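Local structure of DNA ligase (Aquifex aeolicus, 3QWU) at residues 291-296 / 361-366; 315-320 / 335-340. The protein is a putative ATP-dependent DNA ligase that binds adenosine and calcium, and probably joins nucleic acid ends through an adenylated intermediate. All blocks are in the same frame, centred on the assembly; numbering follows the deposited sequence.

Contact 1 (291-296 / 361-366); sequences QAIEQF and HLLSGG
L363 pushes its CD1 methyl against the ring of F296, with L363 CD1 lying 3.4 Å from F296 CD1. The pair belongs to a helix-to-helix contact in the C-terminal region of the ligase, where the last turn of helix 353-363 meets the late part of helix 276-299. No hydrogen bond crosses between 291-296 and 361-366, and only three side chains meet. The methyl approaches the ring obliquely, nearer F296 CD1 than CE1, and the two side chains run past each other in opposite directions. F296 is brought there by a first torsion that holds CG anti to the backbone N (chi1 -179°), beside the carbonyl carbon, which brings the ring's CD1 side up to L363. On the same methyl a second, looser neighbour is I293, one turn earlier, whose CG2 stands 4.3 Å from L363 CD1. One leucine methyl thus touches two side chains of a single helix face. The contact extends into the subunit interface: Y267 of the second subunit packs on I293, and L264 of that subunit on L362 and L363. Within its own chain, V302 lies against F296. Directly after L363 the helix is closed by a Schellman motif with G365 at the C-prime position, where a positive phi (84°) turns the chain back. The carbonyl O of G365 takes a hydrogen bond from Q70 of the second subunit, and the closing bonds run from G365 N to L362 O at 2.9 Å and from G366 N to H361 O at 2.8 Å.

Contact 2 (315-320 / 335-340); sequences NAIALL and RRLEKE
Helix 313-325 packs against strand 330-340, an outermost strand of the three-stranded antiparallel sheet in the C-terminal region, and within 335-340 the contact is carried by L337. Its two methyls divide the work: L337 CD1 sits 3.7 Å from A316 CB, while L337 CD2 lies 4.1 Å from I317 CD1 and equally near I317 CG1. The leucine reaches the helix because its CG stands anti to the backbone N (chi1 -170°), and the I317 side chain crosses it at about a right angle. The CB of A316 points toward the strand; I317 starts off to the side and bends its end in. Beside them the helix continues over the sheet, with A316 and L319 touching F310 of strand 303-310 and L320 resting on F348 of strand 343-352 and on V332 and E334. The strand also carries a charged network formed by R336, E338 and E340. R336 holds E338 side-on: its NE and NH2 both donate to E338 OE1, at 2.7 Å and 2.5 Å, nearly in the guanidinium plane but on the anti side of the carboxylate. E340 OE2 is a long partner of R336 NH2, at 4.0 Å, and is itself bridged to R345, while R336 NH1 pairs with E347 on the neighbouring strand. At R335 and R336, both facing E347, the strand makes a classic beta bulge. The chemistry is thus divided: apolar contacts join 315-320 to 335-340, with no hydrogen bond across, whereas ion pairs link residues along the strand and to strand 343-352.

In the fold
Along the chain, 315-320 / 335-340 is nested inside the loop closed by 291-296 / 361-366, yet the contacts do not touch: their centres are 31 Å apart and their nearest atoms about 8 Å. They hold different elements of the C-terminal region, contact 1 two helices and contact 2 a helix and an edge strand of a sheet. Both are partly buried and join their segments through apolar side chains, but contact 1 has an aromatic ring where contact 2 has aliphatic groups alone. Their surroundings also differ: contact 1 meets the second subunit, whereas contact 2 is touched by no other chain of the assembly and has salt bridges along its strand.

Contact 1 (291-296 / 361-366)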
ATOM      1  N   GLN A 291       5.006  10.235  15.154  1.00 41.69           N
ATOM      2  CA  GLN A 291       5.377  11.632  15.057  1.00 41.39           C
ATOM      3  C   GLN A 291       4.381  12.477  14.328  1.00 39.73           C
ATOM      4  O   GLN A 291       4.278  13.657  14.620  1.00 41.13           O
ATOM      5  CB  GLN A 291       6.676  11.785  14.292  1.00 41.74           C
ATOM      6  CG  GLN A 291       7.905  11.389  15.039  1.00 46.47           C
ATOM      7  CD  GLN A 291       9.096  11.272  14.093  1.00 50.94           C
ATOM      8  OE1 GLN A 291       9.992  10.484  14.337  1.00 55.16           O
ATOM      9  NE2 GLN A 291       9.096  12.062  13.015  1.00 53.22           N
ATOM     10  N   ALA A 292       3.725  11.946  13.305  1.00 37.26           N
ATOM     11  CA  ALA A 292       2.706  12.737  12.646  1.00 36.37           C
ATOM     12  C   ALA A 292       1.475  12.936  13.581  1.00 36.76           C
ATOM     13  O   ALA A 292       0.863  14.008  13.544  1.00 35.42           O
ATOM     14  CB  ALA A 292       2.304  12.150  11.318  1.00 34.88           C
ATOM     15  N   ILE A 293       1.135  11.923  14.405  1.00 36.21           N
ATOM     16  CA  ILE A 293       0.119  12.088  15.450  1.00 37.38           C
ATOM     17  C   ILE A 293       0.508  13.071  16.552  1.00 38.82           C
ATOM     18  O   ILE A 293      -0.317  13.889  16.991  1.00 38.39           O
ATOM     19  CB  ILE A 293      -0.250  10.751  16.094  1.00 38.22           C
ATOM     20  CG1 ILE A 293      -1.096   9.929  15.111  1.00 38.56           C
ATOM     21  CG2 ILE A 293      -0.998  10.927  17.419  1.00 36.70           C
ATOM     22  CD1 ILE A 293      -0.879   8.446  15.268  1.00 37.30           C
ATOM     23  N   GLU A 294       1.745  12.982  17.048  1.00 39.42           N
ATOM     24  CA  GLU A 294       2.225  14.010  18.023  1.00 40.29           C
ATOM     25  C   GLU A 294       2.137  15.425  17.403  1.00 38.88           C
ATOM     26  O   GLU A 294       1.728  16.350  18.097  1.00 38.02           O
ATOM     27  CB  GLU A 294       3.658  13.750  18.516  1.00 40.26           C
ATOM     28  CG  GLU A 294       3.760  12.623  19.607  1.00 45.57           C
ATOM     29  CD  GLU A 294       5.168  12.021  19.693  1.00 46.74           C
ATOM     30  OE1 GLU A 294       5.978  12.273  18.798  1.00 47.53           O
ATOM     31  OE2 GLU A 294       5.475  11.297  20.650  1.00 52.12           O
ATOM     32  N   GLN A 295       2.523  15.576  16.129  1.00 36.26           N
ATOM     33  CA  GLN A 295       2.519  16.886  15.516  1.00 36.38           C
ATOM     34  C   GLN A 295       1.062  17.382  15.375  1.00 37.54           C
ATOM     35  O   GLN A 295       0.769  18.554  15.690  1.00 37.38           O
ATOM     36  CB  GLN A 295       3.239  16.881  14.184  1.00 35.69           C
ATOM     37  CG  GLN A 295       3.400  18.250  13.526  1.00 36.99           C
ATOM     38  CD  GLN A 295       3.862  18.206  12.051  1.00 37.53           C
ATOM     39  OE1 GLN A 295       3.283  17.499  11.194  1.00 34.82           O
ATOM     40  NE2 GLN A 295       4.890  18.995  11.747  1.00 38.04           N
ATOM     41  N   PHE A 296       0.167  16.482  14.974  1.00 36.73           N
ATOM     42  CA  PHE A 296      -1.250  16.789  14.915  1.00 38.19           C
ATOM     43  C   PHE A 296      -1.825  17.229  16.252  1.00 40.48           C
ATOM     44  O   PHE A 296      -2.612  18.185  16.299  1.00 40.93           O
ATOM     45  CB  PHE A 296      -2.095  15.610  14.421  1.00 37.10           C
ATOM     46  CG  PHE A 296      -3.546  15.944  14.343  1.00 37.81           C
ATOM     47  CD1 PHE A 296      -4.441  15.469  15.279  1.00 38.79           C
ATOM     48  CD2 PHE A 296      -4.005  16.854  13.392  1.00 36.97           C
ATOM     49  CE1 PHE A 296      -5.790  15.831  15.232  1.00 38.53           C
ATOM     50  CE2 PHE A 296      -5.329  17.220  13.345  1.00 35.96           C
ATOM     51  CZ  PHE A 296      -6.239  16.694  14.261  1.00 37.10           C
ATOM     52  N   HIS A 361     -10.154  12.799  12.368  1.00 38.87           N
ATOM     53  CA  HIS A 361     -11.390  12.019  12.375  1.00 40.26           C
ATOM     54  C   HIS A 361     -11.256  10.802  13.297  1.00 39.51           C
ATOM     55  O   HIS A 361     -12.123  10.527  14.095  1.00 38.99           O
ATOM     56  CB  HIS A 361     -11.782  11.612  10.940  1.00 40.59           C
ATOM     57  CG  HIS A 361     -13.046  10.801  10.863  1.00 42.88           C
ATOM     58  ND1 HIS A 361     -14.294  11.336  11.098  1.00 45.15           N
ATOM     59  CD2 HIS A 361     -13.246   9.481  10.613  1.00 43.41           C
ATOM     60  CE1 HIS A 361     -15.210  10.385  10.983  1.00 48.31           C
ATOM     61  NE2 HIS A 361     -14.598   9.250  10.680  1.00 46.39           N
ATOM     62  N   LEU A 362     -10.125  10.107  13.202  1.00 38.78           N
ATOM     63  CA  LEU A 362      -9.854   8.965  14.039  1.00 37.98           C
ATOM     64  C   LEU A 362      -9.581   9.327  15.495  1.00 39.95           C
ATOM     65  O   LEU A 362     -10.140   8.683  16.390  1.00 41.84           O
ATOM     66  CB  LEU A 362      -8.665   8.206  13.509  1.00 36.40           C
ATOM     67  CG  LEU A 362      -8.729   7.775  12.064  1.00 35.12           C
ATOM     68  CD1 LEU A 362      -7.463   7.001  11.758  1.00 30.92           C
ATOM     69  CD2 LEU A 362      -9.984   6.960  11.835  1.00 35.51           C
ATOM     70  N   LEU A 363      -8.748  10.347  15.737  1.00 40.37           N
ATOM     71  CA  LEU A 363      -8.407  10.786  17.113  1.00 41.52           C
ATOM     72  C   LEU A 363      -9.579  11.314  17.945  1.00 42.92           C
ATOM     73  O   LEU A 363      -9.566  11.209  19.155  1.00 45.01           O
ATOM     74  CB  LEU A 363      -7.290  11.848  17.106  1.00 40.58           C
ATOM     75  CG  LEU A 363      -5.921  11.279  16.761  1.00 39.80           C
ATOM     76  CD1 LEU A 363      -5.003  12.418  16.646  1.00 39.63           C
ATOM     77  CD2 LEU A 363      -5.435  10.305  17.815  1.00 38.76           C
ATOM     78  N   SER A 364     -10.605  11.850  17.315  1.00 43.73           N
ATOM     79  CA  SER A 364     -11.796  12.246  18.048  1.00 45.13           C
ATOM     80  C   SER A 364     -12.835  11.131  18.055  1.00 45.64           C
ATOM     81  O   SER A 364     -14.005  11.373  18.351  1.00 45.79           O
ATOM     82  CB  SER A 364     -12.375  13.506  17.441  1.00 45.99           C
ATOM     83  OG  SER A 364     -12.468  13.347  16.050  1.00 47.98           O
ATOM     84  N   GLY A 365     -12.412   9.895  17.777  1.00 44.62           N
ATOM     85  CA  GLY A 365     -13.330   8.738  17.909  1.00 45.21           C
ATOM     86  C   GLY A 365     -14.235   8.465  16.718  1.00 45.00           C
ATOM     87  O   GLY A 365     -15.298   7.862  16.856  1.00 46.83           O
ATOM     88  N   GLY A 366     -13.818   8.903  15.548  1.00 44.51           N
ATOM     89  CA  GLY A 366     -14.526   8.590  14.318  1.00 45.99           C
ATOM     90  C   GLY A 366     -14.601   7.129  13.860  1.00 46.47           C
ATOM     91  O   GLY A 366     -13.797   6.285  14.237  1.00 44.59           O
TER

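Contact 2 (315-320 / 335-340)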
ATOM      1  N   ASN A 315      12.442  34.696  -7.519  1.00 45.56           N
ATOM      2  CA  ASN A 315      12.665  33.254  -7.628  1.00 44.33           C
ATOM      3  C   ASN A 315      12.094  32.401  -6.492  1.00 43.05           C
ATOM      4  O   ASN A 315      11.669  31.266  -6.731  1.00 40.99           O
ATOM      5  CB  ASN A 315      14.155  32.953  -7.785  1.00 43.69           C
ATOM      6  CG  ASN A 315      14.669  33.393  -9.115  1.00 44.05           C
ATOM      7  OD1 ASN A 315      13.890  33.522 -10.053  1.00 43.11           O
ATOM      8  ND2 ASN A 315      15.984  33.604  -9.221  1.00 40.55           N
ATOM      9  N   ALA A 316      12.053  32.961  -5.284  1.00 42.95           N
ATOM     10  CA  ALA A 316      11.452  32.272  -4.171  1.00 42.49           C
ATOM     11  C   ALA A 316       9.980  32.287  -4.343  1.00 43.38           C
ATOM     12  O   ALA A 316       9.337  31.272  -4.098  1.00 43.40           O
ATOM     13  CB  ALA A 316      11.839  32.887  -2.878  1.00 43.04           C
ATOM     14  N   ILE A 317       9.428  33.417  -4.790  1.00 45.35           N
ATOM     15  CA  ILE A 317       7.988  33.519  -5.056  1.00 46.25           C
ATOM     16  C   ILE A 317       7.631  32.554  -6.179  1.00 46.39           C
ATOM     17  O   ILE A 317       6.671  31.812  -6.051  1.00 45.89           O
ATOM     18  CB  ILE A 317       7.513  34.963  -5.405  1.00 48.54           C
ATOM     19  CG1 ILE A 317       7.524  35.849  -4.143  1.00 51.08           C
ATOM     20  CG2 ILE A 317       6.080  34.976  -6.044  1.00 46.67           C
ATOM     21  CD1 ILE A 317       6.334  35.650  -3.181  1.00 50.23           C
ATOM     22  N   ALA A 318       8.431  32.537  -7.249  1.00 46.48           N
ATOM     23  CA  ALA A 318       8.202  31.616  -8.366  1.00 47.09           C
ATOM     24  C   ALA A 318       8.249  30.157  -7.900  1.00 47.13           C
ATOM     25  O   ALA A 318       7.467  29.309  -8.398  1.00 48.25           O
ATOM     26  CB  ALA A 318       9.203  31.852  -9.488  1.00 46.31           C
ATOM     27  N   LEU A 319       9.132  29.853  -6.940  1.00 46.42           N
ATOM     28  CA  LEU A 319       9.189  28.491  -6.420  1.00 45.89           C
ATOM     29  C   LEU A 319       7.896  28.104  -5.679  1.00 46.70           C
ATOM     30  O   LEU A 319       7.380  27.033  -5.936  1.00 46.59           O
ATOM     31  CB  LEU A 319      10.408  28.236  -5.528  1.00 44.73           C
ATOM     32  CG  LEU A 319      10.278  26.830  -4.905  1.00 44.53           C
ATOM     33  CD1 LEU A 319      10.740  25.752  -5.919  1.00 44.41           C
ATOM     34  CD2 LEU A 319      11.001  26.719  -3.611  1.00 44.32           C
ATOM     35  N   LEU A 320       7.412  28.941  -4.756  1.00 47.91           N
ATOM     36  CA  LEU A 320       6.095  28.722  -4.107  1.00 49.19           C
ATOM     37  C   LEU A 320       5.011  28.454  -5.114  1.00 50.56           C
ATOM     38  O   LEU A 320       4.212  27.526  -4.941  1.00 49.92           O
ATOM     39  CB  LEU A 320       5.629  29.922  -3.263  1.00 49.58           C
ATOM     40  CG  LEU A 320       6.451  30.188  -1.996  1.00 50.01           C
ATOM     41  CD1 LEU A 320       6.024  31.472  -1.346  1.00 50.75           C
ATOM     42  CD2 LEU A 320       6.395  29.044  -0.988  1.00 47.67           C
ATOM     43  N   ARG A 335       5.931  30.480   5.401  1.00 56.49           N
ATOM     44  CA  ARG A 335       6.105  31.010   6.770  1.00 58.03           C
ATOM     45  C   ARG A 335       6.943  32.278   6.757  1.00 58.99           C
ATOM     46  O   ARG A 335       6.499  33.306   7.236  1.00 60.99           O
ATOM     47  CB  ARG A 335       6.767  30.009   7.703  1.00 57.21           C
ATOM     48  CG  ARG A 335       6.185  28.619   7.677  1.00 57.94           C
ATOM     49  CD  ARG A 335       7.144  27.617   8.344  1.00 58.48           C
ATOM     50  NE  ARG A 335       7.253  27.787   9.788  1.00 58.51           N
ATOM     51  CZ  ARG A 335       6.442  27.232  10.694  1.00 58.83           C
ATOM     52  NH1 ARG A 335       5.415  26.443  10.344  1.00 56.94           N
ATOM     53  NH2 ARG A 335       6.662  27.485  11.978  1.00 59.53           N
ATOM     54  N   ARG A 336       8.141  32.205   6.186  1.00 58.62           N
ATOM     55  CA  ARG A 336       9.117  33.317   6.206  1.00 59.74           C
ATOM     56  C   ARG A 336       9.745  33.577   4.819  1.00 58.91           C
ATOM     57  O   ARG A 336      10.173  32.631   4.140  1.00 57.88           O
ATOM     58  CB  ARG A 336      10.265  33.004   7.187  1.00 59.52           C
ATOM     59  CG  ARG A 336      10.119  33.539   8.591  1.00 62.25           C
ATOM     60  CD  ARG A 336      11.366  33.242   9.462  1.00 62.28           C
ATOM     61  NE  ARG A 336      12.549  33.977   8.996  1.00 63.55           N
ATOM     62  CZ  ARG A 336      13.717  33.433   8.613  1.00 61.90           C
ATOM     63  NH1 ARG A 336      13.928  32.112   8.642  1.00 57.31           N
ATOM     64  NH2 ARG A 336      14.706  34.241   8.217  1.00 62.09           N
ATOM     65  N   LEU A 337       9.780  34.847   4.412  1.00 59.26           N
ATOM     66  CA  LEU A 337      10.564  35.305   3.269  1.00 58.84           C
ATOM     67  C   LEU A 337      11.260  36.604   3.659  1.00 60.23           C
ATOM     68  O   LEU A 337      10.666  37.673   3.667  1.00 60.82           O
ATOM     69  CB  LEU A 337       9.694  35.482   2.025  1.00 58.74           C
ATOM     70  CG  LEU A 337      10.413  35.727   0.679  1.00 58.18           C
ATOM     71  CD1 LEU A 337      11.577  34.727   0.346  1.00 56.75           C
ATOM     72  CD2 LEU A 337       9.392  35.730  -0.447  1.00 56.10           C
ATOM     73  N   GLU A 338      12.542  36.482   3.968  1.00 60.94           N
ATOM     74  CA  GLU A 338      13.318  37.532   4.616  1.00 62.97           C
ATOM     75  C   GLU A 338      14.738  37.644   4.027  1.00 62.97           C
ATOM     76  O   GLU A 338      15.421  36.631   3.847  1.00 62.64           O
ATOM     77  CB  GLU A 338      13.498  37.145   6.080  1.00 63.22           C
ATOM     78  CG  GLU A 338      12.622  37.790   7.109  1.00 65.89           C
ATOM     79  CD  GLU A 338      13.256  37.608   8.494  1.00 68.89           C
ATOM     80  OE1 GLU A 338      13.659  36.458   8.838  1.00 67.19           O
ATOM     81  OE2 GLU A 338      13.395  38.617   9.216  1.00 71.80           O
ATOM     82  N   LYS A 339      15.215  38.856   3.780  1.00 64.25           N
ATOM     83  CA  LYS A 339      16.634  39.032   3.526  1.00 64.42           C
ATOM     84  C   LYS A 339      17.462  38.393   4.640  1.00 64.26           C
ATOM     85  O   LYS A 339      17.087  38.420   5.802  1.00 64.98           O
ATOM     86  CB  LYS A 339      17.005  40.502   3.426  1.00 65.80           C
ATOM     87  CG  LYS A 339      18.292  40.724   2.666  1.00 66.22           C
ATOM     88  CD  LYS A 339      18.045  40.660   1.173  1.00 67.33           C
ATOM     89  CE  LYS A 339      19.333  40.851   0.395  1.00 68.13           C
ATOM     90  NZ  LYS A 339      20.155  39.640   0.547  1.00 67.03           N
ATOM     91  N   GLU A 340      18.574  37.783   4.262  1.00 63.82           N
ATOM     92  CA  GLU A 340      19.456  37.103   5.193  1.00 63.62           C
ATOM     93  C   GLU A 340      20.803  37.088   4.488  1.00 63.17           C
ATOM     94  O   GLU A 340      20.988  36.369   3.495  1.00 62.50           O
ATOM     95  CB  GLU A 340      18.931  35.693   5.468  1.00 63.22           C
ATOM     96  CG  GLU A 340      19.690  34.893   6.531  1.00 64.17           C
ATOM     97  CD  GLU A 340      19.355  33.396   6.482  1.00 65.53           C
ATOM     98  OE1 GLU A 340      20.123  32.641   5.819  1.00 65.43           O
ATOM     99  OE2 GLU A 340      18.325  32.983   7.090  1.00 66.83           O
TER